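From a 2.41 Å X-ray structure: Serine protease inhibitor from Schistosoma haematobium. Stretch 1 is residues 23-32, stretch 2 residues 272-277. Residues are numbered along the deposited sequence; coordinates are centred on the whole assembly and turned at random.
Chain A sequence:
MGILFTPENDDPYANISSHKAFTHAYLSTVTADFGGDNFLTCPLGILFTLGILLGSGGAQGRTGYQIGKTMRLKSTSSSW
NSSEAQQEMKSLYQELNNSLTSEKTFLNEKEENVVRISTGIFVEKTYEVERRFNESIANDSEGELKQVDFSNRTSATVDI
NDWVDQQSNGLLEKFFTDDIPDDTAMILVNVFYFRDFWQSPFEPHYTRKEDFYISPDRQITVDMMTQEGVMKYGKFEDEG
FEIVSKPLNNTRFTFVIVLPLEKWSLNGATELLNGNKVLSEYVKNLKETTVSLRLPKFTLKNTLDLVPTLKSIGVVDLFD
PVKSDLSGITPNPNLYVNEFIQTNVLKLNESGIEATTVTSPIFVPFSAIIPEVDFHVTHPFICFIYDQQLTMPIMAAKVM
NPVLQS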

# COMPACT_ATOMS: atom_id res chain seq x y z
N THR A 23 3.91 5.25 -9.19
CA THR A 23 2.65 5.05 -8.49
C THR A 23 1.44 5.05 -9.43
O THR A 23 0.61 4.17 -9.36
N HIS A 24 1.40 6.00 -10.35
CA HIS A 24 0.34 6.07 -11.34
C HIS A 24 0.31 4.86 -12.29
O HIS A 24 -0.74 4.29 -12.53
N ALA A 25 1.48 4.47 -12.79
CA ALA A 25 1.59 3.36 -13.72
C ALA A 25 1.15 2.10 -13.03
O ALA A 25 0.43 1.25 -13.58
N TYR A 26 1.61 1.96 -11.79
CA TYR A 26 1.26 0.79 -11.04
C TYR A 26 -0.27 0.72 -10.76
O TYR A 26 -0.88 -0.34 -10.83
N LEU A 27 -0.89 1.86 -10.46
CA LEU A 27 -2.30 1.85 -10.07
C LEU A 27 -3.24 1.68 -11.26
O LEU A 27 -4.19 0.94 -11.16
N SER A 28 -2.95 2.31 -12.41
CA SER A 28 -3.78 2.10 -13.60
C SER A 28 -3.78 0.69 -14.11
O SER A 28 -4.67 0.32 -14.84
N THR A 29 -2.82 -0.12 -13.72
CA THR A 29 -2.77 -1.46 -14.25
C THR A 29 -3.38 -2.42 -13.27
O THR A 29 -4.24 -3.22 -13.61
N VAL A 30 -2.94 -2.33 -12.03
CA VAL A 30 -3.31 -3.30 -11.03
C VAL A 30 -4.80 -3.21 -10.68
O VAL A 30 -5.39 -4.19 -10.28
N THR A 31 -5.43 -2.05 -10.84
CA THR A 31 -6.83 -1.97 -10.38
C THR A 31 -7.79 -2.48 -11.43
O THR A 31 -8.93 -2.82 -11.09
N ALA A 32 -7.32 -2.57 -12.67
CA ALA A 32 -8.16 -2.96 -13.83
C ALA A 32 -9.01 -4.24 -13.62
O ALA A 32 -10.18 -4.27 -13.99
N LEU A 272 -9.92 8.13 -9.18
CA LEU A 272 -9.02 8.45 -8.08
C LEU A 272 -8.28 7.21 -7.60
O LEU A 272 -7.12 7.32 -7.20
N LEU A 273 -8.95 6.06 -7.60
CA LEU A 273 -8.31 4.80 -7.23
C LEU A 273 -7.22 4.41 -8.26
O LEU A 273 -6.12 4.01 -7.89
N ASN A 274 -7.51 4.56 -9.55
CA ASN A 274 -6.54 4.17 -10.56
C ASN A 274 -5.49 5.27 -10.85
O ASN A 274 -4.55 5.04 -11.59
N GLY A 275 -5.67 6.45 -10.25
CA GLY A 275 -4.72 7.53 -10.40
C GLY A 275 -4.88 8.44 -11.63
O GLY A 275 -4.12 9.38 -11.79
N ASN A 276 -5.86 8.17 -12.48
CA ASN A 276 -6.12 9.06 -13.61
C ASN A 276 -6.53 10.44 -13.15
O ASN A 276 -6.32 11.43 -13.84
N LYS A 277 -7.17 10.49 -11.98
CA LYS A 277 -7.47 11.75 -11.33
C LYS A 277 -6.53 11.87 -10.15
O LYS A 277 -6.23 10.87 -9.49

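The contact between these two stretches is small, burying 325 Å² in total. It joins one side of the helix that includes residues 23-30 to the end region of a second helix and the residues that follow. The touching residues are at least 242 apart in sequence. Asn274, His24 and Leu273 have the largest areas covered by the opposite stretch.

Asn274 is the centre of the contact. Its CA lies 4.6 Å from the CA of Ser28, so the two backbones come very close here. The CA-to-CB bond points sideways, and chi1 is p (68°). Asn274 CB sits 3.4 Å from Thr31 OG1. The backbone carbonyl does much of the packing: Asn274 O is 3.6 Å from Leu27 CB and 3.6 Å from His24 CD2. Asn274 O also lies 3.3 Å from Ser28 N, but the angle is poor and this is not a hydrogen bond. Ser28 N is instead bonded within its own helix, to His24 O at 3.0 Å. The amide of Asn274 serves its own turn. Asn274 OD1 accepts a hydrogen bond from Asn276 N at 2.8 Å, which ties Asn276 back to Asn274.

His24 supplies the polar link. Its CA-to-CB bond points sideways, but with chi1 t (-172°) the end of the side chain comes nearer to the second stretch. His24 NE2 donates a hydrogen bond to Asn276 OD1 at 3.1 Å. The angle at the hydrogen is 170°, so the bond is almost straight. This is the only hydrogen bond across the stretches. Asn276 OD1 lies at the ring edge, near its plane, as does Asn274 O. Gly275 O lies over one face. Gly275 O is 3.3 Å from His24 NE2, but the poor angle rules out a second hydrogen bond. Asn276 has chi1 m (-68°); its CA-to-CB bond also points sideways, while its end comes nearer to the first stretch.

Gly275 allows this close fit. It is the first residue to leave helical angles, with phi at 85°. A CB there would point toward the first stretch and clash with the His24 ring, 3.0 Å from His24 CD2. It would also be jammed against the carbonyl oxygen of Asn274. The backbone angles alone therefore call for glycine.

Leu273 provides the apolar part. Its CA-to-CB bond points sideways, but with chi1 t and chi2 p its end comes nearer. Leu273 CG lies 4.1 Å from Thr31 CG2. The CA-to-CB bond of Thr31 points toward the second stretch, with chi1 p. Its methyl thus meets the leucine, while Thr31 OG1 donates a hydrogen bond to Leu27 O at 3.2 Å. The CA-to-CB bond of Leu27 also points toward it, with chi1 m and chi2 t, and Leu27 CD1 is 3.8 Å from Leu273 O.

Ser28 has little surface covered by the second stretch. Its chi1 of 34° falls between wells, and Ser28 OG donates to His24 O at 2.8 Å.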

# COMPACT_ATOMS: atom_id res chain seq x y z
CB THR A 23 2.46 6.06 -7.36
OG1 THR A 23 3.40 5.75 -6.31
CG2 THR A 23 1.09 5.94 -6.82
CB HIS A 24 0.41 7.39 -12.14
CG HIS A 24 -0.76 7.60 -13.05
ND1 HIS A 24 -0.74 8.51 -14.09
CD2 HIS A 24 -1.99 7.02 -13.07
CE1 HIS A 24 -1.92 8.48 -14.71
NE2 HIS A 24 -2.69 7.59 -14.11
CB ALA A 25 3.04 3.21 -14.24
CB TYR A 26 2.07 0.74 -9.76
CG TYR A 26 1.52 -0.22 -8.76
CD1 TYR A 26 1.71 -1.60 -8.93
CD2 TYR A 26 0.78 0.22 -7.66
CE1 TYR A 26 1.20 -2.52 -8.02
CE2 TYR A 26 0.27 -0.68 -6.72
CZ TYR A 26 0.49 -2.06 -6.92
OH TYR A 26 0.02 -2.99 -6.03
CB LEU A 27 -2.66 3.07 -9.21
CG LEU A 27 -2.16 3.12 -7.76
CD1 LEU A 27 -2.40 4.48 -7.17
CD2 LEU A 27 -2.81 2.06 -6.90
CB SER A 28 -3.43 3.01 -14.76
OG SER A 28 -2.06 3.27 -14.79
CB THR A 29 -1.33 -1.91 -14.59
OG1 THR A 29 -0.82 -1.08 -15.64
CG2 THR A 29 -1.34 -3.39 -15.03
CB VAL A 30 -2.46 -3.14 -9.77
CG1 VAL A 30 -2.89 -1.90 -8.96
CG2 VAL A 30 -2.54 -4.40 -8.92
CB THR A 31 -7.27 -0.55 -9.89
OG1 THR A 31 -7.32 0.36 -10.99
CG2 THR A 31 -6.34 -0.01 -8.80
CB ALA A 32 -7.29 -3.07 -15.11
CB LEU A 272 -9.76 9.10 -6.91
CG LEU A 272 -10.22 10.53 -7.14
CD1 LEU A 272 -11.28 10.85 -6.14
CD2 LEU A 272 -9.07 11.48 -7.01
CB LEU A 273 -9.34 3.68 -7.03
CG LEU A 273 -8.73 2.36 -6.54
CD1 LEU A 273 -8.30 2.46 -5.08
CD2 LEU A 273 -9.68 1.17 -6.73
CB ASN A 274 -7.22 3.66 -11.85
CG ASN A 274 -7.94 4.75 -12.61
OD1 ASN A 274 -7.62 5.93 -12.51
ND2 ASN A 274 -8.95 4.36 -13.37
CB ASN A 276 -7.19 8.48 -14.55
CG ASN A 276 -6.71 7.24 -15.29
OD1 ASN A 276 -5.52 6.92 -15.28
ND2 ASN A 276 -7.64 6.53 -15.91
CB LYS A 277 -8.90 11.77 -10.86
CG LYS A 277 -9.94 12.26 -11.86
CD LYS A 277 -11.36 11.90 -11.29
CE LYS A 277 -12.47 12.77 -11.85
NZ LYS A 277 -12.89 12.37 -13.21